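PDB 3UN7: peptidoglycan D,D-transpeptidase PbpA from Mycobacterium tuberculosis, which probably catalyses the D,D-transpeptidation that cross-links peptidoglycan in the mycobacterial cell wall, and is probably required for regulating cell length. Local coordinates for residues 208-218 and 235-246; 21-31 and 100-111. All coordinates share one frame; numbering follows the deposited sequence.

Contact 1. Residues 208-218 and 235-246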
loop_
_atom_site.group_PDB
_atom_site.type_symbol
_atom_site.label_atom_id
_atom_site.label_comp_id
_atom_site.label_asym_id
_atom_site.label_seq_id
_atom_site.Cartn_x
_atom_site.Cartn_y
_atom_site.Cartn_z
ATOM N N ALA A 208 -3.277 -16.738 23.475
ATOM C CA ALA A 208 -2.170 -16.078 24.162
ATOM C C ALA A 208 -2.691 -14.792 24.816
ATOM O O ALA A 208 -3.715 -14.247 24.406
ATOM C CB ALA A 208 -1.037 -15.763 23.188
ATOM N N THR A 209 -2.007 -14.324 25.849
ATOM C CA THR A 209 -2.380 -13.053 26.472
ATOM C C THR A 209 -1.222 -12.088 26.353
ATOM O O THR A 209 -0.071 -12.493 26.159
ATOM C CB THR A 209 -2.781 -13.187 27.958
ATOM O OG1 THR A 209 -1.630 -13.511 28.743
ATOM C CG2 THR A 209 -3.851 -14.251 28.157
ATOM N N GLU A 210 -1.546 -10.808 26.473
ATOM C CA GLU A 210 -0.578 -9.735 26.357
ATOM C C GLU A 210 0.426 -9.736 27.489
ATOM O O GLU A 210 1.501 -9.143 27.376
ATOM C CB GLU A 210 -1.299 -8.395 26.381
ATOM C CG GLU A 210 -2.148 -8.091 25.175
ATOM C CD GLU A 210 -2.692 -6.683 25.246
ATOM O OE1 GLU A 210 -2.116 -5.872 26.007
ATOM O OE2 GLU A 210 -3.689 -6.382 24.550
ATOM N N THR A 211 0.063 -10.380 28.592
ATOM C CA THR A 211 0.873 -10.317 29.794
ATOM C C THR A 211 1.748 -11.544 29.961
ATOM O O THR A 211 2.556 -11.584 30.878
ATOM C CB THR A 211 0.032 -10.127 31.089
ATOM O OG1 THR A 211 0.042 -11.342 31.849
ATOM C CG2 THR A 211 -1.395 -9.705 30.777
ATOM N N GLU A 212 1.599 -12.535 29.079
ATOM C CA GLU A 212 2.393 -13.744 29.202
ATOM C C GLU A 212 3.844 -13.487 28.816
ATOM O O GLU A 212 4.144 -12.593 28.017
ATOM C CB GLU A 212 1.806 -14.899 28.386
ATOM C CG GLU A 212 1.989 -14.763 26.884
ATOM C CD GLU A 212 2.402 -16.065 26.242
ATOM O OE1 GLU A 212 3.061 -16.900 26.926
ATOM O OE2 GLU A 212 2.077 -16.251 25.056
ATOM N N GLN A 213 4.732 -14.301 29.375
ATOM C CA GLN A 213 6.157 -14.011 29.371
ATOM C C GLN A 213 6.899 -14.715 28.241
ATOM O O GLN A 213 6.733 -15.914 28.044
ATOM C CB GLN A 213 6.758 -14.371 30.740
ATOM C CG GLN A 213 6.156 -13.549 31.899
ATOM C CD GLN A 213 6.472 -12.069 31.785
ATOM O OE1 GLN A 213 5.569 -11.232 31.698
ATOM N NE2 GLN A 213 7.761 -11.740 31.752
ATOM N N LEU A 214 7.699 -13.949 27.497
ATOM C CA LEU A 214 8.514 -14.484 26.403
ATOM C C LEU A 214 9.974 -14.087 26.581
ATOM O O LEU A 214 10.282 -13.107 27.273
ATOM C CB LEU A 214 8.014 -13.965 25.050
ATOM C CG LEU A 214 6.540 -14.165 24.719
ATOM C CD1 LEU A 214 6.119 -13.229 23.562
ATOM C CD2 LEU A 214 6.284 -15.606 24.386
ATOM N N THR A 215 10.864 -14.823 25.920
ATOM C CA THR A 215 12.302 -14.582 26.043
ATOM C C THR A 215 12.697 -13.137 25.732
ATOM O O THR A 215 12.161 -12.511 24.812
ATOM C CB THR A 215 13.159 -15.569 25.207
ATOM O OG1 THR A 215 14.542 -15.265 25.405
ATOM C CG2 THR A 215 12.835 -15.488 23.713
ATOM N N ALA A 216 13.616 -12.620 26.540
ATOM C CA ALA A 216 14.192 -11.306 26.334
ATOM C C ALA A 216 15.593 -11.441 25.742
ATOM O O ALA A 216 16.261 -10.437 25.509
ATOM C CB ALA A 216 14.237 -10.537 27.653
ATOM N N ALA A 217 16.011 -12.685 25.487
ATOM C CA ALA A 217 17.361 -13.020 25.001
ATOM C C ALA A 217 17.735 -12.280 23.721
ATOM O O ALA A 217 16.897 -12.136 22.839
ATOM C CB ALA A 217 17.505 -14.547 24.797
ATOM N N PRO A 218 18.999 -11.812 23.621
ATOM C CA PRO A 218 19.497 -11.087 22.450
ATOM C C PRO A 218 19.648 -11.958 21.195
ATOM O O PRO A 218 19.645 -11.429 20.089
ATOM C CB PRO A 218 20.861 -10.571 22.913
ATOM C CG PRO A 218 21.294 -11.526 23.963
ATOM C CD PRO A 218 20.039 -11.942 24.663
ATOM N N ALA A 235 20.719 -6.259 21.215
ATOM C CA ALA A 235 20.484 -6.037 22.639
ATOM C C ALA A 235 19.349 -6.928 23.135
ATOM O O ALA A 235 18.456 -7.269 22.357
ATOM C CB ALA A 235 20.171 -4.562 22.907
ATOM N N PRO A 236 19.383 -7.320 24.427
ATOM C CA PRO A 236 18.257 -8.033 25.029
ATOM C C PRO A 236 17.001 -7.166 25.030
ATOM O O PRO A 236 17.107 -5.938 24.992
ATOM C CB PRO A 236 18.721 -8.269 26.469
ATOM C CG PRO A 236 20.202 -8.181 26.412
ATOM C CD PRO A 236 20.478 -7.130 25.396
ATOM N N CYS A 237 15.830 -7.798 25.077
ATOM C CA CYS A 237 14.567 -7.069 25.020
ATOM C C CYS A 237 14.408 -6.137 26.210
ATOM O O CYS A 237 13.983 -4.988 26.055
ATOM C CB CYS A 237 13.375 -8.025 24.926
ATOM S SG CYS A 237 11.827 -7.217 24.458
ATOM N N GLY A 238 14.739 -6.640 27.392
ATOM C CA GLY A 238 14.809 -5.814 28.605
ATOM C C GLY A 238 15.864 -6.362 29.555
ATOM O O GLY A 238 16.568 -7.328 29.223
ATOM N N ASP A 239 15.955 -5.758 30.742
ATOM C CA ASP A 239 16.927 -6.145 31.771
ATOM C C ASP A 239 16.397 -7.258 32.686
ATOM O O ASP A 239 16.819 -7.378 33.839
ATOM C CB ASP A 239 17.298 -4.930 32.639
ATOM C CG ASP A 239 17.559 -3.672 31.821
ATOM O OD1 ASP A 239 18.724 -3.225 31.799
ATOM O OD2 ASP A 239 16.613 -3.129 31.201
ATOM N N GLU A 240 15.445 -8.038 32.180
ATOM C CA GLU A 240 14.897 -9.185 32.895
ATOM C C GLU A 240 15.085 -10.408 32.000
ATOM O O GLU A 240 15.295 -10.249 30.797
ATOM C CB GLU A 240 13.405 -8.977 33.192
ATOM C CG GLU A 240 13.075 -7.726 33.988
ATOM C CD GLU A 240 13.074 -6.488 33.107
ATOM O OE1 GLU A 240 13.824 -5.539 33.417
ATOM O OE2 GLU A 240 12.350 -6.484 32.088
ATOM N N PRO A 241 15.046 -11.621 32.578
ATOM C CA PRO A 241 15.081 -12.851 31.758
ATOM C C PRO A 241 13.979 -12.914 30.691
ATOM O O PRO A 241 14.219 -13.392 29.581
ATOM C CB PRO A 241 14.883 -13.968 32.790
ATOM C CG PRO A 241 15.385 -13.379 34.086
ATOM C CD PRO A 241 15.028 -11.919 34.024
ATOM N N THR A 242 12.781 -12.438 31.031
ATOM C CA THR A 242 11.637 -12.472 30.113
ATOM C C THR A 242 10.943 -11.114 30.049
ATOM O O THR A 242 11.218 -10.241 30.870
ATOM C CB THR A 242 10.621 -13.550 30.534
ATOM O OG1 THR A 242 10.115 -13.239 31.834
ATOM C CG2 THR A 242 11.279 -14.945 30.564
ATOM N N VAL A 243 10.062 -10.930 29.058
ATOM C CA VAL A 243 9.199 -9.745 28.987
ATOM C C VAL A 243 7.797 -10.175 28.568
ATOM O O VAL A 243 7.623 -11.233 27.965
ATOM C CB VAL A 243 9.707 -8.667 27.983
ATOM C CG1 VAL A 243 10.975 -7.950 28.515
ATOM C CG2 VAL A 243 9.933 -9.263 26.607
ATOM N N SER A 244 6.809 -9.348 28.896
ATOM C CA SER A 244 5.438 -9.596 28.479
ATOM C C SER A 244 5.328 -9.500 26.959
ATOM O O SER A 244 6.089 -8.771 26.321
ATOM C CB SER A 244 4.496 -8.585 29.131
ATOM O OG SER A 244 4.673 -7.288 28.569
ATOM N N LEU A 245 4.379 -10.240 26.388
ATOM C CA LEU A 245 4.034 -10.113 24.977
ATOM C C LEU A 245 3.818 -8.637 24.613
ATOM O O LEU A 245 4.343 -8.181 23.609
ATOM C CB LEU A 245 2.790 -10.960 24.650
ATOM C CG LEU A 245 2.333 -11.198 23.202
ATOM C CD1 LEU A 245 1.526 -12.495 23.108
ATOM C CD2 LEU A 245 1.511 -10.040 22.710
ATOM N N ARG A 246 3.075 -7.890 25.427
ATOM C CA ARG A 246 2.867 -6.458 25.148
ATOM C C ARG A 246 4.195 -5.710 25.037
ATOM O O ARG A 246 4.402 -4.927 24.104
ATOM C CB ARG A 246 1.955 -5.781 26.189
ATOM C CG ARG A 246 1.831 -4.251 26.008
ATOM C CD ARG A 246 2.488 -3.441 27.155
ATOM N NE ARG A 246 2.873 -2.069 26.786
ATOM C CZ ARG A 246 2.057 -1.163 26.239
ATOM N NH1 ARG A 246 0.788 -1.460 25.964
ATOM N NH2 ARG A 246 2.515 0.050 25.947
#
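Leu-214 and Val-243 form a hydrogen-bonded antiparallel pair, with Leu-214 N 2.8 Å from Val-243 O and Val-243 N 2.8 Å from Leu-214 O, while the axes of strands 213-215 and 242-244 run at 134° to each other. With the non-hydrogen-bonded pairs Gln-213/Ser-244 and Thr-215/Thr-242 beside it, this makes a twisted two-stranded antiparallel sheet in the transpeptidase domain. The pairing continues into the start of helix 245-251, whose first amides find acceptors in the turn before the other strand. Leu-245 N donates to Glu-212 O, and Arg-246 N lies 2.8 Å from Glu-210 O in a nearly straight bond (164° at the hydrogen) directed at a lone pair. Ser-244 is the N-cap, its OG receiving Glu-247 N. Leu-245 covers the turn: CG stands anti to the backbone N (chi1 -170°), and CD1 lies 3.4 Å from Thr-209 O, with Ala-208 CB as an apolar neighbour. Leu-214 runs beside it in the same direction, with its CD1 4.2 Å from Leu-245 CB; Leu-214 also packs on helix 254-264. Past the strands, Ala-216 is enclosed by the returning chain. Its CB sits 3.3 Å from Glu-240 O and also touches Cys-237 CB and Val-243 CG1, while its carbonyl oxygen takes the amide of the cysteine, Cys-237 N to Ala-216 O being 2.7 Å. The disulfide from Cys-237 to Cys-253 then ties this loop to the link between helices 245-251 and 254-264. Pro-218 and Pro-236 meet obliquely, CD against CG. On the strand exit, Thr-215 OG1 accepts the amide two residues on, 3.0 Å from Ala-217 N, closing an ST turn.

Contact 2. Residues 21-31 and 100-111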
loop_
_atom_site.group_PDB
_atom_site.type_symbol
_atom_site.label_atom_id
_atom_site.label_comp_id
_atom_site.label_asym_id
_atom_site.label_seq_id
_atom_site.Cartn_x
_atom_site.Cartn_y
_atom_site.Cartn_z
ATOM N N ARG A 21 -12.165 11.529 -31.292
ATOM C CA ARG A 21 -13.230 11.930 -30.371
ATOM C C ARG A 21 -12.673 12.270 -28.988
ATOM O O ARG A 21 -11.613 11.764 -28.598
ATOM C CB ARG A 21 -14.272 10.805 -30.250
ATOM C CG ARG A 21 -15.028 10.503 -31.541
ATOM C CD ARG A 21 -15.909 9.264 -31.374
ATOM N NE ARG A 21 -15.360 8.099 -32.075
ATOM C CZ ARG A 21 -14.595 7.161 -31.526
ATOM N NH1 ARG A 21 -14.249 7.224 -30.242
ATOM N NH2 ARG A 21 -14.167 6.154 -32.274
ATOM N N GLN A 22 -13.383 13.134 -28.258
ATOM C CA GLN A 22 -12.902 13.623 -26.972
ATOM C C GLN A 22 -13.027 12.591 -25.857
ATOM O O GLN A 22 -14.119 12.318 -25.366
ATOM C CB GLN A 22 -13.572 14.940 -26.554
ATOM C CG GLN A 22 -12.912 15.537 -25.300
ATOM C CD GLN A 22 -13.325 16.969 -25.003
ATOM O OE1 GLN A 22 -14.451 17.384 -25.287
ATOM N NE2 GLN A 22 -12.401 17.737 -24.431
ATOM N N ARG A 23 -11.888 12.037 -25.466
ATOM C CA ARG A 23 -11.802 11.082 -24.363
ATOM C C ARG A 23 -12.184 11.788 -23.071
ATOM O O ARG A 23 -11.911 12.975 -22.903
ATOM C CB ARG A 23 -10.380 10.543 -24.273
ATOM C CG ARG A 23 -10.149 9.477 -23.217
ATOM C CD ARG A 23 -8.762 8.886 -23.414
ATOM N NE ARG A 23 -8.467 7.813 -22.470
ATOM C CZ ARG A 23 -8.825 6.550 -22.630
ATOM N NH1 ARG A 23 -9.525 6.178 -23.707
ATOM N NH2 ARG A 23 -8.490 5.655 -21.707
ATOM N N GLY A 24 -12.831 11.066 -22.170
ATOM C CA GLY A 24 -13.299 11.658 -20.925
ATOM C C GLY A 24 -12.200 11.812 -19.906
ATOM O O GLY A 24 -11.045 11.442 -20.160
ATOM N N GLN A 25 -12.571 12.339 -18.739
ATOM C CA GLN A 25 -11.616 12.749 -17.704
ATOM C C GLN A 25 -11.491 11.729 -16.581
ATOM O O GLN A 25 -12.458 11.035 -16.242
ATOM C CB GLN A 25 -12.073 14.068 -17.055
ATOM C CG GLN A 25 -12.398 15.186 -18.025
ATOM C CD GLN A 25 -13.099 16.356 -17.362
ATOM O OE1 GLN A 25 -13.767 16.206 -16.331
ATOM N NE2 GLN A 25 -12.954 17.529 -17.951
ATOM N N ILE A 26 -10.304 11.666 -15.985
ATOM C CA ILE A 26 -10.106 10.943 -14.716
ATOM C C ILE A 26 -9.958 12.010 -13.647
ATOM O O ILE A 26 -9.132 12.902 -13.796
ATOM C CB ILE A 26 -8.851 10.055 -14.758
ATOM C CG1 ILE A 26 -8.965 9.032 -15.902
ATOM C CG2 ILE A 26 -8.611 9.379 -13.384
ATOM C CD1 ILE A 26 -7.698 8.172 -16.119
ATOM N N THR A 27 -10.769 11.944 -12.584
ATOM C CA THR A 27 -10.774 13.035 -11.620
ATOM C C THR A 27 -10.476 12.544 -10.198
ATOM O O THR A 27 -10.597 11.339 -9.895
ATOM C CB THR A 27 -12.124 13.791 -11.639
ATOM O OG1 THR A 27 -13.135 12.938 -11.103
ATOM C CG2 THR A 27 -12.514 14.190 -13.060
ATOM N N ALA A 28 -10.073 13.481 -9.340
ATOM C CA ALA A 28 -9.905 13.243 -7.893
ATOM C C ALA A 28 -10.207 14.533 -7.139
ATOM O O ALA A 28 -9.708 15.607 -7.497
ATOM C CB ALA A 28 -8.493 12.768 -7.578
ATOM N N GLY A 29 -11.052 14.440 -6.126
ATOM C CA GLY A 29 -11.465 15.612 -5.347
ATOM C C GLY A 29 -11.926 16.793 -6.195
ATOM O O GLY A 29 -11.723 17.936 -5.812
ATOM N N GLY A 30 -12.539 16.524 -7.346
ATOM C CA GLY A 30 -12.971 17.591 -8.268
ATOM C C GLY A 30 -11.859 18.172 -9.138
ATOM O O GLY A 30 -12.046 19.200 -9.806
ATOM N N GLN A 31 -10.688 17.541 -9.107
ATOM C CA GLN A 31 -9.541 18.015 -9.879
ATOM C C GLN A 31 -9.217 17.025 -10.975
ATOM O O GLN A 31 -9.397 15.823 -10.795
ATOM C CB GLN A 31 -8.334 18.210 -8.963
ATOM C CG GLN A 31 -8.667 19.148 -7.798
ATOM C CD GLN A 31 -7.465 19.576 -7.001
ATOM O OE1 GLN A 31 -7.413 19.366 -5.791
ATOM N NE2 GLN A 31 -6.498 20.210 -7.667
ATOM N N PRO A 100 -19.111 14.362 -29.897
ATOM C CA PRO A 100 -19.201 13.341 -28.847
ATOM C C PRO A 100 -18.141 13.560 -27.767
ATOM O O PRO A 100 -17.168 14.290 -27.986
ATOM C CB PRO A 100 -18.914 12.038 -29.598
ATOM C CG PRO A 100 -18.002 12.451 -30.700
ATOM C CD PRO A 100 -18.487 13.829 -31.124
ATOM N N ARG A 101 -18.340 12.921 -26.617
ATOM C CA ARG A 101 -17.412 12.994 -25.502
ATOM C C ARG A 101 -17.489 11.650 -24.776
ATOM O O ARG A 101 -18.563 11.041 -24.681
ATOM C CB ARG A 101 -17.817 14.156 -24.582
ATOM C CG ARG A 101 -16.785 14.646 -23.545
ATOM C CD ARG A 101 -17.432 15.710 -22.625
ATOM N NE ARG A 101 -16.527 16.264 -21.608
ATOM C CZ ARG A 101 -16.205 17.559 -21.509
ATOM N NH1 ARG A 101 -16.714 18.452 -22.356
ATOM N NH2 ARG A 101 -15.373 17.975 -20.555
ATOM N N GLY A 102 -16.349 11.176 -24.291
ATOM C CA GLY A 102 -16.318 9.999 -23.435
ATOM C C GLY A 102 -16.885 10.339 -22.072
ATOM O O GLY A 102 -17.139 11.508 -21.765
ATOM N N GLY A 103 -17.101 9.322 -21.252
ATOM C CA GLY A 103 -17.581 9.545 -19.898
ATOM C C GLY A 103 -16.430 9.836 -18.959
ATOM O O GLY A 103 -15.274 9.853 -19.376
ATOM N N ASN A 104 -16.753 10.072 -17.693
ATOM C CA ASN A 104 -15.776 10.457 -16.678
ATOM C C ASN A 104 -15.616 9.403 -15.605
ATOM O O ASN A 104 -16.579 8.723 -15.233
ATOM C CB ASN A 104 -16.198 11.758 -15.992
ATOM C CG ASN A 104 -15.640 12.995 -16.671
ATOM O OD1 ASN A 104 -15.333 12.990 -17.874
ATOM N ND2 ASN A 104 -15.496 14.082 -15.886
ATOM N N VAL A 105 -14.399 9.310 -15.079
ATOM C CA VAL A 105 -14.078 8.405 -13.988
ATOM C C VAL A 105 -13.679 9.242 -12.784
ATOM O O VAL A 105 -12.665 9.928 -12.807
ATOM C CB VAL A 105 -12.905 7.484 -14.357
ATOM C CG1 VAL A 105 -12.443 6.652 -13.126
ATOM C CG2 VAL A 105 -13.271 6.604 -15.540
ATOM N N ASP A 106 -14.476 9.145 -11.732
ATOM C CA ASP A 106 -14.250 9.855 -10.489
ATOM C C ASP A 106 -13.589 8.917 -9.478
ATOM O O ASP A 106 -14.248 8.042 -8.924
ATOM C CB ASP A 106 -15.592 10.356 -9.955
ATOM C CG ASP A 106 -16.130 11.545 -10.743
ATOM O OD1 ASP A 106 -15.483 11.977 -11.743
ATOM O OD2 ASP A 106 -17.210 12.062 -10.355
ATOM N N THR A 107 -12.286 9.077 -9.268
ATOM C CA THR A 107 -11.549 8.209 -8.337
ATOM C C THR A 107 -11.803 8.571 -6.872
ATOM O O THR A 107 -12.380 9.608 -6.557
ATOM C CB THR A 107 -10.011 8.205 -8.605
ATOM O OG1 THR A 107 -9.447 9.443 -8.166
ATOM C CG2 THR A 107 -9.717 8.021 -10.083
ATOM N N THR A 108 -11.358 7.696 -5.985
ATOM C CA THR A 108 -11.483 7.902 -4.550
ATOM C C THR A 108 -10.299 8.681 -3.979
ATOM O O THR A 108 -10.251 8.921 -2.776
ATOM C CB THR A 108 -11.512 6.557 -3.807
ATOM O OG1 THR A 108 -10.406 5.749 -4.259
ATOM C CG2 THR A 108 -12.797 5.824 -4.078
ATOM N N ILE A 109 -9.325 9.027 -4.830
ATOM C CA ILE A 109 -8.074 9.647 -4.380
ATOM C C ILE A 109 -8.360 11.024 -3.801
ATOM O O ILE A 109 -9.106 11.803 -4.389
ATOM C CB ILE A 109 -7.036 9.770 -5.548
ATOM C CG1 ILE A 109 -6.609 8.383 -6.063
ATOM C CG2 ILE A 109 -5.786 10.583 -5.125
ATOM C CD1 ILE A 109 -5.754 7.571 -5.098
ATOM N N ASN A 110 -7.765 11.316 -2.645
ATOM C CA ASN A 110 -7.796 12.667 -2.092
ATOM C C ASN A 110 -6.476 13.339 -2.494
ATOM O O ASN A 110 -5.426 12.910 -2.044
ATOM C CB ASN A 110 -7.963 12.602 -0.560
ATOM C CG ASN A 110 -8.033 13.979 0.089
ATOM O OD1 ASN A 110 -7.369 14.924 -0.344
ATOM N ND2 ASN A 110 -8.836 14.090 1.148
ATOM N N PRO A 111 -6.530 14.365 -3.366
ATOM C CA PRO A 111 -5.343 15.021 -3.901
ATOM C C PRO A 111 -4.398 15.538 -2.814
ATOM O O PRO A 111 -3.186 15.411 -2.964
ATOM C CB PRO A 111 -5.935 16.183 -4.710
ATOM C CG PRO A 111 -7.233 15.646 -5.177
ATOM C CD PRO A 111 -7.753 14.955 -3.943
HETATM O O HOH W 1 -11.609 11.910 -5.275
#
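Gln-25 and Asn-104 run alongside each other in the same direction, with their amide planes 33° apart. Two bonds hold the pair: Asn-104 ND2 donates to Gln-25 OE1 at 2.8 Å, and Asn-104 OD1 receives Gln-25 N at 3.0 Å. The second donor stands 59° out of the plane of the Asn-104 carbonyl, so the side-chain amide is met from above. Next to them Arg-101 is placed against two glutamines: Gln-22 OE1 lies over one face of its guanidinium, and Gln-25 NE2 comes at the edge, 3.6 Å from Arg-101 NH2. The backbones between form a parallel pair of strands, 26-28 and 104-107, neighbours in a mixed sheet that also takes in strands 31-38 and 339-343, one beside each; Val-105 N donates to Gln-25 O and Thr-27 N to Val-105 O. Thr-27 has OG1 between its backbone N and carbonyl carbon (chi1 69°), which brings the hydroxyl 2.6 Å from Asp-106 OD1, above the carboxylate plane. The other carboxylate oxygen, OD2, is salt-bridged to Lys-343. Thr-27 O is gripped twice by one residue, through Thr-107 N and through Thr-107 OG1, the latter at 2.8 Å. Ala-28 CB comes 3.4 Å from Ile-109 O and lies near the ring of Pro-111. One water accepts a hydrogen bond from Gly-29 N and donates to Thr-107 O and to Ile-109 O, the water oxygen 2.7 Å from Ile-109 O.

In the fold
From the N terminus, contact 2 comes first: residues 21-31 meet 100-111, closing a loop of 68 residues that holds several helices and strands 31-38 and 45-48. It sets strands 26-28 and 104-107 side by side in a six-stranded mixed sheet whose strands 339-343 and 349-352 come from far later in the chain. Ser-193, probably the acyl-ester serine, follows before contact 1, which joins strand 213-215 to strand 242-244 and the start of helix 245-251 within the transpeptidase domain, across just 16 intervening residues without a helix. The two contacts are in series, neither nested nor crossed. They occupy opposite sides of the chain's centre. The centres of contact 1 and contact 2 are about 53 Å apart.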